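Apc35852 (Geobacillus stearothermophilus, PDB 1U9C) is of unknown function but belongs to the DJ-1/PfpI family, whose members include chaperones and cysteine-dependent enzymes. Local coordinates at residues A[14-17]-A[22-25]; A[41-46]-A[218-223]; A[103-106]-A[110-113]; A[138-141]-A[145-148]; A[160-165]-A[188-193]. All blocks are in the same frame, centred on the assembly; numbering follows the deposited sequence. Where two conformers were deposited one is given.

Contact 1 of 5, residues A[14-17]-A[22-25]; sequences NHTT and HKTG
The carbonyl oxygen T16 O is gripped from segment 22-25 by a strong and a weak donor. T24 N gives it a hydrogen bond of 2.9 Å, with an N-H...O angle of 155° and the donor tilted a little out of the carbonyl plane. K23 CA adds a CA-H...O contact of 3.3 Å to T16 O, and the methyl T24 CG2 packs against the same oxygen. One residue earlier, H15 O takes a similar CA-H...O contact from G25 CA at 3.3 Å, so two successive carbonyls of the first segment face the backbone of the second. The T16 side chain was deposited in two conformers, and the weak bond from T16 OG1 to T24 O is therefore doubtful. K23 folds back at chi2 and chi3 (-48° and -83°), which brings its aliphatic end across T16 and sets NZ 4.1 Å from T17 CG2. T24 OG1 bonds D58, outside both segments. Within segment 14-17 the H15 ring is held by an in-plane hydrogen bond from NE2 to T17 O, 2.7 Å long, and it stacks on F103. The two segments join the loop after strand 7-12 to the chain at the short strand 22-23. The cross-link is thus mainly backbone to backbone, with one regular bond helped by CA-H donors, while T24 OG1 ties segment 22-25 to D58 and the H15 ring, steadied by T17 O, ties segment 14-17 to F103 by stacking.

Contact 2 of 5, residues A[41-46]-A[218-223]; sequences KGYDVK and AALEER
The ring of Y43 reaches from the start of strand 44-49 to L220 on helix 209-221. Its CB already heads for the helix, with CG beside the backbone N and anti to the carbonyl carbon (chi1 -60°). Along the ring, CD2 passes 4.2 Å from L220 CD1, CE2 comes to 3.6 Å from that methyl, and CZ stays close to it. At the tip, OH rests 3.6 Å from L220 CB, so the leucine meets the outer part of the tyrosine obliquely, from CE2 to the hydroxyl. K41 CB sits over the centre of one ring face, 3.7 Å above its plane. From there the lysine bends at chi2 and chi3 and sends NZ to E221 OE2, a salt bridge of 3.0 Å that uses the anti lone pair of the carboxylate oxygen. E221 is extended beyond CG and crosses the lysine at about a right angle. G42, with positive phi, closes helix 28-40 in a Schellman motif and turns the chain into the strand, a step of the beta-alpha-beta crossover from strand 7-12. An alanine in place of Y43 would probably take the ring from L220 CD1 and leave K41 CB without the face it rests on. The contact pairs a buried tyrosine-leucine seam, backed by F38 and V8, with an exposed ion pair beside it, whose attraction solvent is likely to weaken.

Contact 3 of 5, residues A[103-106]-A[110-113]; sequences FDFP and TLQY
The chain leaves helix 101-104 through F105 and P106 and soon re-enters a helix at 109-120, which brings the CA atoms of F105 and L111 within 7.0 Å of each other. Across this short gap the two residues meet through a single methyl: L111 CD2 sits over one face of the F105 ring, 3.9 Å from its centroid and 22° off the ring normal, a CH-pi contact. It is shifted toward the rim at CG, the ring atom it approaches most closely, at 3.6 Å. The leucine gets there with CG anti to its backbone N (chi1 180°), a setting that directs the branch at the phenylalanine. One residue on, Q112 stretches out beyond CG and gives a hydrogen bond from NE2 to P106 O, 2.9 Å long. The acceptor lies almost in the plane of the glutamine amide, whereas the donor is tilted 21° from the carbonyl plane of P106. N137 ND2 donates to the same oxygen, so two side-chain amides grip it. The start of the helix is held too, since L111 N bonds N108 OD1. F105 also touches S133, and the P106 side chain packs on F171. The contact closes the turn between two consecutive helices. Its chemistry is divided: the methyl-on-ring contact is apolar and buried, and the carbonyl of P106 is satisfied by amide N-H groups from Q112 and N137, which fixes the proline against both the helix and the loop beyond strand 124-127.

Contact 4 of 5, residues A[138-141]-A[145-148]; sequences ATYK and PIVK
This is a loop closed on itself by a single backbone bridge, in the long connection between strands 124-127 and 151-152. Its centre is a nearly straight hydrogen bond from I146 N to A138 O, 3.2 Å with an N-H...O angle of 170°, and the CA atoms of T139 and P145 lie 4.2 Å apart beside it. Water 1 lies 3.1 Å from A138 O and accepts from V147 N. A type I turn, closed by K148 N to P145 O, then bends the chain away. I146 carries most of the apolar contact. With CG1 beside the backbone N (chi1 -67°) and the chain extended beyond it, CD1 reaches A138 CB at 3.6 Å and passes close to T139 N. Y140 brings CE2 to 3.9 Å from I146 CA. T139 OG1 donates to Y140 O. Helix 109-120 flanks the site, where A119 touches both Y140 and I146, and Q116 NE2 bonds T139 O. The A138 carbonyl thus binds the next segment directly, with a water held by V147 N lying close by, while the isoleucine packs among A138, Y140, A119 and L135.

Contact 5 of 5, residues A[160-165]-A[188-193]; sequences EREVGL and GKWTDF
The carboxylate of E162 binds two neighbouring side chains of the 188-193 loop, one on each oxygen. The tighter grip is on OE2, where K189 NZ forms a salt bridge of 2.7 Å from the syn side, 18° out of the carboxylate plane. OE1 takes a longer bond of 3.2 Å from W190 NE1, which meets it from well above that plane, 62° out. E162 reaches both because CG is anti to the backbone N (chi1 167°) and the chain stays extended. A type II turn from G188 to T191 presents the lysine and tryptophan side by side; G188 O accepts from T191 N and, at 2.7 Å, from T191 OG1. The looser part is V163 against W190, one methyl at the edge of the indole, with CG1 3.7 Å from CH2; E162, though firmly bound, is itself exposed to solvent. Replacing W190 by an alanine would probably leave E162 OE1 without its indole N-H and open a gap beside V163 CG1. E159 OE2 also bonds W190 N, so helix 157-163 holds the loop by its backbone as well as through the side-chain bonds of E162. On that helix E160, whose side chain sets out away from the loop, bonds H99 and H130, next to C129, which is oxidised to a sulfinate; the loop itself runs from strand 183-184 to the sheet-edge strand 194-197.

Contact 1 closes first along the chain; contact 2 then spans residues 41 to 223 and encloses contacts 3, 4 and 5, which follow in series. Contacts 1 and 2 lie on opposite sides of the molecule, their centres 30 Å apart, contact 1 in the loop after strand 7-12 and contact 2 where strand 44-49 meets helix 209-221. Contacts 1 and 3 touch through a probable hydrogen bond from N14 N to D104 OD2. Contacts 3 and 4, centres 13 Å apart, share helix 109-120, which supplies residues 110-113 to one and packs on the other. Contacts 1 and 5 approach to about 4 Å between nearest atoms; H99 meets T24 and E160, consistent with both bordering the region of the oxidised C129.

Contact 1 of 5, residues A[14-17]-A[22-25]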
# COMPACT_ATOMS: atom_id res chain seq x y z
N ASN A 14 -7.46 -0.93 8.77
CA ASN A 14 -8.20 -1.55 9.83
C ASN A 14 -9.70 -1.70 9.49
O ASN A 14 -10.48 -2.05 10.37
CB ASN A 14 -8.12 -0.78 11.15
CG ASN A 14 -6.71 -0.52 11.59
OD1 ASN A 14 -6.11 0.42 11.14
ND2 ASN A 14 -6.17 -1.37 12.49
N HIS A 15 -10.06 -1.49 8.23
CA HIS A 15 -11.46 -1.43 7.86
C HIS A 15 -12.03 -2.75 7.46
O HIS A 15 -11.44 -3.45 6.63
CB HIS A 15 -11.65 -0.46 6.71
CG HIS A 15 -13.07 -0.11 6.50
ND1 HIS A 15 -13.67 0.91 7.19
CD2 HIS A 15 -14.04 -0.70 5.76
CE1 HIS A 15 -14.96 0.95 6.88
NE2 HIS A 15 -15.21 -0.01 6.00
N THR A 16 -13.20 -3.07 7.96
CA THR A 16 -13.83 -4.32 7.56
C THR A 16 -15.18 -4.18 6.85
O THR A 16 -15.60 -5.07 6.13
CB THR A 16 -14.01 -4.96 8.95
OG1 THR A 16 -12.75 -5.50 9.43
CG2 THR A 16 -15.11 -5.98 9.02
N THR A 17 -15.92 -3.09 7.04
CA THR A 17 -17.35 -3.03 6.62
C THR A 17 -17.59 -2.57 5.18
O THR A 17 -17.08 -1.55 4.73
CB THR A 17 -18.13 -2.13 7.54
OG1 THR A 17 -17.50 -0.85 7.59
CG2 THR A 17 -18.11 -2.69 8.95
N HIS A 22 -20.66 -8.74 3.00
CA HIS A 22 -19.36 -8.55 2.37
C HIS A 22 -18.45 -7.81 3.33
O HIS A 22 -18.65 -6.63 3.58
CB HIS A 22 -19.45 -7.73 1.08
CG HIS A 22 -20.12 -8.44 -0.07
ND1 HIS A 22 -21.20 -7.92 -0.74
CD2 HIS A 22 -19.86 -9.64 -0.64
CE1 HIS A 22 -21.58 -8.76 -1.68
NE2 HIS A 22 -20.78 -9.81 -1.65
N LYS A 23 -17.47 -8.54 3.89
CA LYS A 23 -16.43 -7.96 4.79
C LYS A 23 -15.08 -7.99 4.15
O LYS A 23 -14.79 -8.86 3.30
CB LYS A 23 -16.29 -8.81 6.07
CG LYS A 23 -17.61 -9.12 6.68
CD LYS A 23 -18.54 -7.92 6.83
CE LYS A 23 -18.26 -7.10 8.06
NZ LYS A 23 -19.53 -6.48 8.48
N THR A 24 -14.23 -7.10 4.64
CA THR A 24 -12.88 -7.04 4.14
C THR A 24 -11.89 -6.79 5.25
O THR A 24 -12.09 -7.07 6.43
CB THR A 24 -12.88 -6.02 3.03
OG1 THR A 24 -11.64 -5.97 2.34
CG2 THR A 24 -13.24 -4.60 3.50
N GLY A 25 -10.72 -6.32 4.83
CA GLY A 25 -9.57 -5.99 5.71
C GLY A 25 -8.31 -5.91 4.86
O GLY A 25 -8.38 -5.60 3.72

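Contact 2 of 5, residues A[41-46]-A[218-223]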
# COMPACT_ATOMS: atom_id res chain seq x y z
N LYS A 41 16.55 -8.33 4.32
CA LYS A 41 17.57 -7.38 3.96
C LYS A 41 18.16 -6.69 5.18
O LYS A 41 19.12 -5.90 5.04
CB LYS A 41 17.00 -6.28 3.05
CG LYS A 41 16.78 -6.67 1.64
CD LYS A 41 18.08 -7.03 0.88
CE LYS A 41 19.06 -5.91 0.68
NZ LYS A 41 20.25 -6.37 -0.14
N GLY A 42 17.59 -6.92 6.35
CA GLY A 42 18.07 -6.29 7.57
C GLY A 42 17.55 -4.90 7.85
O GLY A 42 18.09 -4.18 8.66
N TYR A 43 16.46 -4.53 7.18
CA TYR A 43 15.89 -3.26 7.42
C TYR A 43 15.15 -3.19 8.75
O TYR A 43 14.67 -4.21 9.27
CB TYR A 43 14.92 -2.88 6.30
CG TYR A 43 15.51 -2.80 4.91
CD1 TYR A 43 16.87 -2.54 4.67
CD2 TYR A 43 14.68 -2.93 3.80
CE1 TYR A 43 17.37 -2.43 3.36
CE2 TYR A 43 15.16 -2.83 2.54
CZ TYR A 43 16.49 -2.59 2.30
OH TYR A 43 17.00 -2.49 1.01
N ASP A 44 15.03 -1.99 9.27
CA ASP A 44 14.25 -1.69 10.50
C ASP A 44 12.83 -1.35 10.03
O ASP A 44 12.61 -0.26 9.54
CB ASP A 44 14.88 -0.50 11.21
CG ASP A 44 14.12 -0.05 12.47
OD1 ASP A 44 13.22 -0.77 12.94
OD2 ASP A 44 14.43 1.03 13.09
N VAL A 45 11.88 -2.24 10.26
CA VAL A 45 10.51 -2.06 9.76
C VAL A 45 9.57 -1.69 10.90
O VAL A 45 9.50 -2.37 11.91
CB VAL A 45 10.00 -3.35 9.11
CG1 VAL A 45 8.67 -3.12 8.54
CG2 VAL A 45 10.97 -3.85 8.04
N LYS A 46 8.87 -0.58 10.75
CA LYS A 46 7.82 -0.17 11.68
C LYS A 46 6.50 -0.55 11.07
O LYS A 46 6.17 -0.18 9.92
CB LYS A 46 7.80 1.34 11.94
CG LYS A 46 6.69 1.72 12.93
CD LYS A 46 6.77 3.11 13.46
CE LYS A 46 5.67 3.38 14.43
NZ LYS A 46 5.87 4.72 15.10
N ALA A 218 15.70 -2.24 -4.35
CA ALA A 218 16.65 -1.70 -5.33
C ALA A 218 16.83 -0.20 -5.15
O ALA A 218 17.95 0.30 -5.13
CB ALA A 218 16.17 -1.94 -6.76
N ALA A 219 15.70 0.53 -4.99
CA ALA A 219 15.80 1.96 -4.75
C ALA A 219 16.56 2.30 -3.46
O ALA A 219 17.34 3.26 -3.43
CB ALA A 219 14.43 2.58 -4.72
N LEU A 220 16.37 1.53 -2.38
CA LEU A 220 17.11 1.76 -1.15
C LEU A 220 18.60 1.43 -1.30
O LEU A 220 19.47 2.14 -0.78
CB LEU A 220 16.45 0.95 -0.03
CG LEU A 220 15.10 1.46 0.42
CD1 LEU A 220 14.50 0.47 1.38
CD2 LEU A 220 15.25 2.79 1.11
N GLU A 221 18.91 0.39 -2.05
CA GLU A 221 20.30 0.01 -2.31
C GLU A 221 21.07 1.15 -2.99
O GLU A 221 22.24 1.34 -2.75
CB GLU A 221 20.31 -1.26 -3.20
CG GLU A 221 20.03 -2.56 -2.43
CD GLU A 221 19.88 -3.78 -3.33
OE1 GLU A 221 19.71 -3.62 -4.58
OE2 GLU A 221 19.86 -4.91 -2.78
N GLU A 222 20.40 1.90 -3.88
CA GLU A 222 20.98 3.04 -4.56
C GLU A 222 21.40 4.16 -3.64
O GLU A 222 22.22 4.97 -3.99
CB GLU A 222 19.98 3.55 -5.59
CG GLU A 222 19.78 2.61 -6.78
CD GLU A 222 18.51 2.90 -7.57
OE1 GLU A 222 17.96 4.04 -7.55
OE2 GLU A 222 18.01 1.98 -8.21
N ARG A 223 20.77 4.21 -2.47
CA ARG A 223 20.90 5.33 -1.53
C ARG A 223 21.73 4.94 -0.32
O ARG A 223 21.70 5.59 0.69
CB ARG A 223 19.52 5.72 -1.03
CG ARG A 223 18.58 6.06 -2.08
CD ARG A 223 17.17 6.25 -1.63
NE ARG A 223 16.47 6.44 -2.86
CZ ARG A 223 15.53 7.25 -3.11
NH1 ARG A 223 14.92 7.90 -2.16
NH2 ARG A 223 15.16 7.39 -4.38

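Contact 3 of 5, residues A[103-106]-A[110-113]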
# COMPACT_ATOMS: atom_id res chain seq x y z
N PHE A 103 -11.72 2.40 2.08
CA PHE A 103 -12.59 3.07 3.06
C PHE A 103 -11.87 3.83 4.18
O PHE A 103 -12.48 4.70 4.81
CB PHE A 103 -13.49 2.05 3.73
CG PHE A 103 -14.37 1.34 2.76
CD1 PHE A 103 -15.60 1.86 2.42
CD2 PHE A 103 -13.94 0.19 2.15
CE1 PHE A 103 -16.41 1.24 1.51
CE2 PHE A 103 -14.74 -0.45 1.26
CZ PHE A 103 -15.97 0.09 0.89
N ASP A 104 -10.64 3.49 4.50
CA ASP A 104 -9.93 4.20 5.58
C ASP A 104 -8.60 4.84 5.14
O ASP A 104 -8.03 5.54 5.97
CB ASP A 104 -9.73 3.37 6.87
CG ASP A 104 -8.85 2.14 6.74
OD1 ASP A 104 -8.43 1.79 5.63
OD2 ASP A 104 -8.51 1.56 7.83
N PHE A 105 -8.13 4.66 3.91
CA PHE A 105 -6.94 5.39 3.45
C PHE A 105 -7.20 6.73 2.74
O PHE A 105 -6.49 7.67 3.05
CB PHE A 105 -6.08 4.53 2.48
CG PHE A 105 -5.19 3.50 3.11
CD1 PHE A 105 -5.24 3.15 4.45
CD2 PHE A 105 -4.20 2.90 2.33
CE1 PHE A 105 -4.36 2.24 5.00
CE2 PHE A 105 -3.35 1.98 2.87
CZ PHE A 105 -3.40 1.65 4.18
N PRO A 106 -8.10 6.83 1.75
CA PRO A 106 -8.07 8.02 0.91
C PRO A 106 -8.31 9.32 1.61
O PRO A 106 -7.82 10.37 1.14
CB PRO A 106 -9.11 7.72 -0.16
CG PRO A 106 -10.01 6.74 0.42
CD PRO A 106 -9.15 5.88 1.32
N THR A 110 -4.03 12.03 8.52
CA THR A 110 -2.69 11.62 8.99
C THR A 110 -1.92 10.98 7.85
O THR A 110 -0.77 11.34 7.58
CB THR A 110 -2.78 10.65 10.15
OG1 THR A 110 -3.62 11.21 11.22
CG2 THR A 110 -1.42 10.35 10.75
N LEU A 111 -2.51 10.04 7.15
CA LEU A 111 -1.81 9.39 6.05
C LEU A 111 -1.51 10.39 4.93
O LEU A 111 -0.45 10.31 4.33
CB LEU A 111 -2.62 8.16 5.56
CG LEU A 111 -2.00 7.38 4.40
CD1 LEU A 111 -0.68 6.79 4.79
CD2 LEU A 111 -2.96 6.25 3.97
N GLN A 112 -2.44 11.30 4.64
CA GLN A 112 -2.18 12.31 3.60
C GLN A 112 -0.97 13.16 3.98
O GLN A 112 -0.11 13.44 3.16
CB GLN A 112 -3.39 13.21 3.40
CG GLN A 112 -4.57 12.58 2.64
CD GLN A 112 -5.79 13.46 2.71
OE1 GLN A 112 -5.71 14.62 3.12
NE2 GLN A 112 -6.92 12.88 2.37
N TYR A 113 -0.91 13.53 5.25
CA TYR A 113 0.20 14.33 5.74
C TYR A 113 1.53 13.58 5.66
O TYR A 113 2.53 14.09 5.21
CB TYR A 113 -0.07 14.72 7.19
CG TYR A 113 1.04 15.56 7.73
CD1 TYR A 113 1.02 16.94 7.59
CD2 TYR A 113 2.09 14.99 8.41
CE1 TYR A 113 2.05 17.72 8.09
CE2 TYR A 113 3.14 15.76 8.89
CZ TYR A 113 3.10 17.13 8.74
OH TYR A 113 4.14 17.89 9.24

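Contact 4 of 5, residues A[138-141]-A[145-148]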
# COMPACT_ATOMS: atom_id res chain seq x y z
N ALA A 138 -3.65 12.72 -1.82
CA ALA A 138 -2.36 13.14 -1.26
C ALA A 138 -1.63 14.07 -2.25
O ALA A 138 -1.74 13.89 -3.47
CB ALA A 138 -1.47 11.96 -0.95
N THR A 139 -0.97 15.09 -1.71
CA THR A 139 -0.41 16.16 -2.55
C THR A 139 0.89 16.63 -1.97
O THR A 139 1.20 16.42 -0.81
CB THR A 139 -1.33 17.41 -2.63
OG1 THR A 139 -1.45 18.01 -1.33
CG2 THR A 139 -2.80 17.10 -3.06
N TYR A 140 1.67 17.31 -2.82
CA TYR A 140 2.81 18.10 -2.36
C TYR A 140 2.25 19.30 -1.60
O TYR A 140 1.05 19.57 -1.65
CB TYR A 140 3.65 18.59 -3.56
CG TYR A 140 4.44 17.49 -4.20
CD1 TYR A 140 5.66 17.14 -3.69
CD2 TYR A 140 3.95 16.79 -5.31
CE1 TYR A 140 6.40 16.09 -4.25
CE2 TYR A 140 4.66 15.76 -5.87
CZ TYR A 140 5.88 15.41 -5.34
OH TYR A 140 6.59 14.41 -5.92
N LYS A 141 3.11 20.01 -0.88
CA LYS A 141 2.69 21.20 -0.11
C LYS A 141 1.93 22.20 -0.96
O LYS A 141 0.98 22.85 -0.48
CB LYS A 141 3.90 21.91 0.49
CG LYS A 141 4.19 21.59 1.96
CD LYS A 141 3.72 22.73 2.89
CE LYS A 141 2.27 22.52 3.33
NZ LYS A 141 1.92 23.18 4.62
N PRO A 145 -1.14 16.95 -7.02
CA PRO A 145 -1.25 15.54 -6.65
C PRO A 145 0.08 14.82 -6.79
O PRO A 145 0.80 15.00 -7.80
CB PRO A 145 -2.25 14.98 -7.66
CG PRO A 145 -3.10 16.09 -7.95
CD PRO A 145 -2.11 17.28 -8.08
N ILE A 146 0.42 14.01 -5.79
CA ILE A 146 1.65 13.23 -5.85
C ILE A 146 1.74 12.37 -7.13
O ILE A 146 2.83 12.24 -7.69
CB ILE A 146 1.84 12.37 -4.58
CG1 ILE A 146 2.08 13.27 -3.35
CG2 ILE A 146 2.96 11.38 -4.79
CD1 ILE A 146 1.88 12.62 -2.03
N VAL A 147 0.62 11.80 -7.58
CA VAL A 147 0.62 10.95 -8.79
C VAL A 147 0.56 11.68 -10.14
O VAL A 147 0.57 11.04 -11.19
CB VAL A 147 -0.50 9.90 -8.77
CG1 VAL A 147 -0.38 9.07 -7.52
CG2 VAL A 147 -1.89 10.54 -8.83
N LYS A 148 0.41 13.00 -10.12
CA LYS A 148 0.31 13.74 -11.36
C LYS A 148 1.54 13.59 -12.24
O LYS A 148 2.65 13.88 -11.82
CB LYS A 148 0.02 15.23 -11.09
CG LYS A 148 0.06 16.13 -12.31
CD LYS A 148 -0.54 17.50 -12.05
CE LYS A 148 -0.44 18.41 -13.29
NZ LYS A 148 -1.35 19.60 -13.26
O HOH W 1 -1.84 11.82 -5.81

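Contact 5 of 5, residues A[160-165]-A[188-193]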
# COMPACT_ATOMS: atom_id res chain seq x y z
N GLU A 160 -11.72 -5.12 -10.62
CA GLU A 160 -12.77 -4.74 -9.68
C GLU A 160 -14.16 -5.18 -10.14
O GLU A 160 -15.01 -5.58 -9.34
CB GLU A 160 -12.77 -3.21 -9.46
CG GLU A 160 -13.48 -2.73 -8.20
CD GLU A 160 -12.72 -3.09 -6.94
OE1 GLU A 160 -11.88 -2.28 -6.52
OE2 GLU A 160 -12.92 -4.18 -6.41
N ARG A 161 -14.42 -5.03 -11.44
CA ARG A 161 -15.69 -5.50 -12.00
C ARG A 161 -15.78 -7.02 -11.92
O ARG A 161 -16.84 -7.55 -11.67
CB ARG A 161 -15.84 -5.07 -13.46
CG ARG A 161 -16.09 -3.57 -13.65
CD ARG A 161 -16.48 -3.21 -15.07
NE ARG A 161 -15.55 -3.81 -16.02
CZ ARG A 161 -14.48 -3.22 -16.54
NH1 ARG A 161 -14.16 -1.96 -16.25
NH2 ARG A 161 -13.71 -3.91 -17.38
N GLU A 162 -14.67 -7.72 -12.15
CA GLU A 162 -14.68 -9.17 -12.09
C GLU A 162 -15.03 -9.67 -10.71
O GLU A 162 -15.86 -10.57 -10.56
CB GLU A 162 -13.35 -9.78 -12.55
CG GLU A 162 -13.25 -11.27 -12.19
CD GLU A 162 -12.38 -12.09 -13.12
OE1 GLU A 162 -11.61 -12.92 -12.60
OE2 GLU A 162 -12.46 -11.90 -14.36
N VAL A 163 -14.46 -9.06 -9.68
CA VAL A 163 -14.72 -9.51 -8.31
C VAL A 163 -16.15 -9.13 -7.90
O VAL A 163 -16.71 -9.74 -6.99
CB VAL A 163 -13.65 -9.03 -7.26
CG1 VAL A 163 -12.25 -9.43 -7.69
CG2 VAL A 163 -13.72 -7.54 -7.01
N GLY A 164 -16.74 -8.14 -8.56
CA GLY A 164 -18.12 -7.72 -8.31
C GLY A 164 -18.33 -6.59 -7.29
O GLY A 164 -19.49 -6.24 -7.01
N LEU A 165 -17.24 -5.96 -6.83
CA LEU A 165 -17.34 -4.99 -5.73
C LEU A 165 -17.21 -3.56 -6.20
O LEU A 165 -17.32 -2.63 -5.37
CB LEU A 165 -16.25 -5.25 -4.71
CG LEU A 165 -16.52 -6.50 -3.86
CD1 LEU A 165 -15.34 -6.80 -2.95
CD2 LEU A 165 -17.81 -6.38 -3.06
N GLY A 188 -1.72 -8.09 -17.47
CA GLY A 188 -2.88 -8.96 -17.44
C GLY A 188 -3.52 -9.03 -16.07
O GLY A 188 -2.82 -8.97 -15.05
N LYS A 189 -4.85 -9.14 -16.02
CA LYS A 189 -5.51 -9.29 -14.74
C LYS A 189 -4.82 -10.44 -13.99
O LYS A 189 -4.43 -11.43 -14.58
CB LYS A 189 -7.02 -9.54 -14.88
CG LYS A 189 -7.46 -10.68 -15.79
CD LYS A 189 -8.95 -10.93 -15.65
CE LYS A 189 -9.48 -11.83 -16.72
NZ LYS A 189 -10.93 -12.11 -16.54
N TRP A 190 -4.63 -10.26 -12.70
CA TRP A 190 -4.06 -11.29 -11.82
C TRP A 190 -2.67 -11.78 -12.16
O TRP A 190 -2.30 -12.87 -11.74
CB TRP A 190 -5.01 -12.51 -11.72
CG TRP A 190 -6.42 -12.16 -11.60
CD1 TRP A 190 -7.44 -12.49 -12.46
CD2 TRP A 190 -7.02 -11.41 -10.54
NE1 TRP A 190 -8.62 -11.97 -12.00
CE2 TRP A 190 -8.39 -11.31 -10.82
CE3 TRP A 190 -6.52 -10.80 -9.38
CZ2 TRP A 190 -9.27 -10.62 -9.98
CZ3 TRP A 190 -7.39 -10.14 -8.56
CH2 TRP A 190 -8.76 -10.06 -8.86
N THR A 191 -1.90 -11.00 -12.92
CA THR A 191 -0.50 -11.30 -13.15
C THR A 191 0.41 -10.33 -12.40
O THR A 191 0.00 -9.21 -12.08
CB THR A 191 -0.14 -11.22 -14.66
OG1 THR A 191 -0.33 -9.88 -15.15
CG2 THR A 191 -1.08 -12.06 -15.49
N ASP A 192 1.65 -10.75 -12.17
CA ASP A 192 2.64 -9.94 -11.49
C ASP A 192 2.99 -8.80 -12.42
O ASP A 192 3.58 -9.00 -13.48
CB ASP A 192 3.87 -10.78 -11.12
CG ASP A 192 5.02 -9.96 -10.58
OD1 ASP A 192 4.81 -8.77 -10.24
OD2 ASP A 192 6.19 -10.40 -10.53
N PHE A 193 2.63 -7.62 -12.00
CA PHE A 193 2.97 -6.40 -12.68
C PHE A 193 3.25 -5.31 -11.66
O PHE A 193 2.38 -4.94 -10.84
CB PHE A 193 1.84 -5.94 -13.61
CG PHE A 193 2.22 -4.72 -14.39
CD1 PHE A 193 3.13 -4.82 -15.45
CD2 PHE A 193 1.74 -3.49 -14.03
CE1 PHE A 193 3.51 -3.69 -16.13
CE2 PHE A 193 2.12 -2.35 -14.74
CZ PHE A 193 3.01 -2.45 -15.78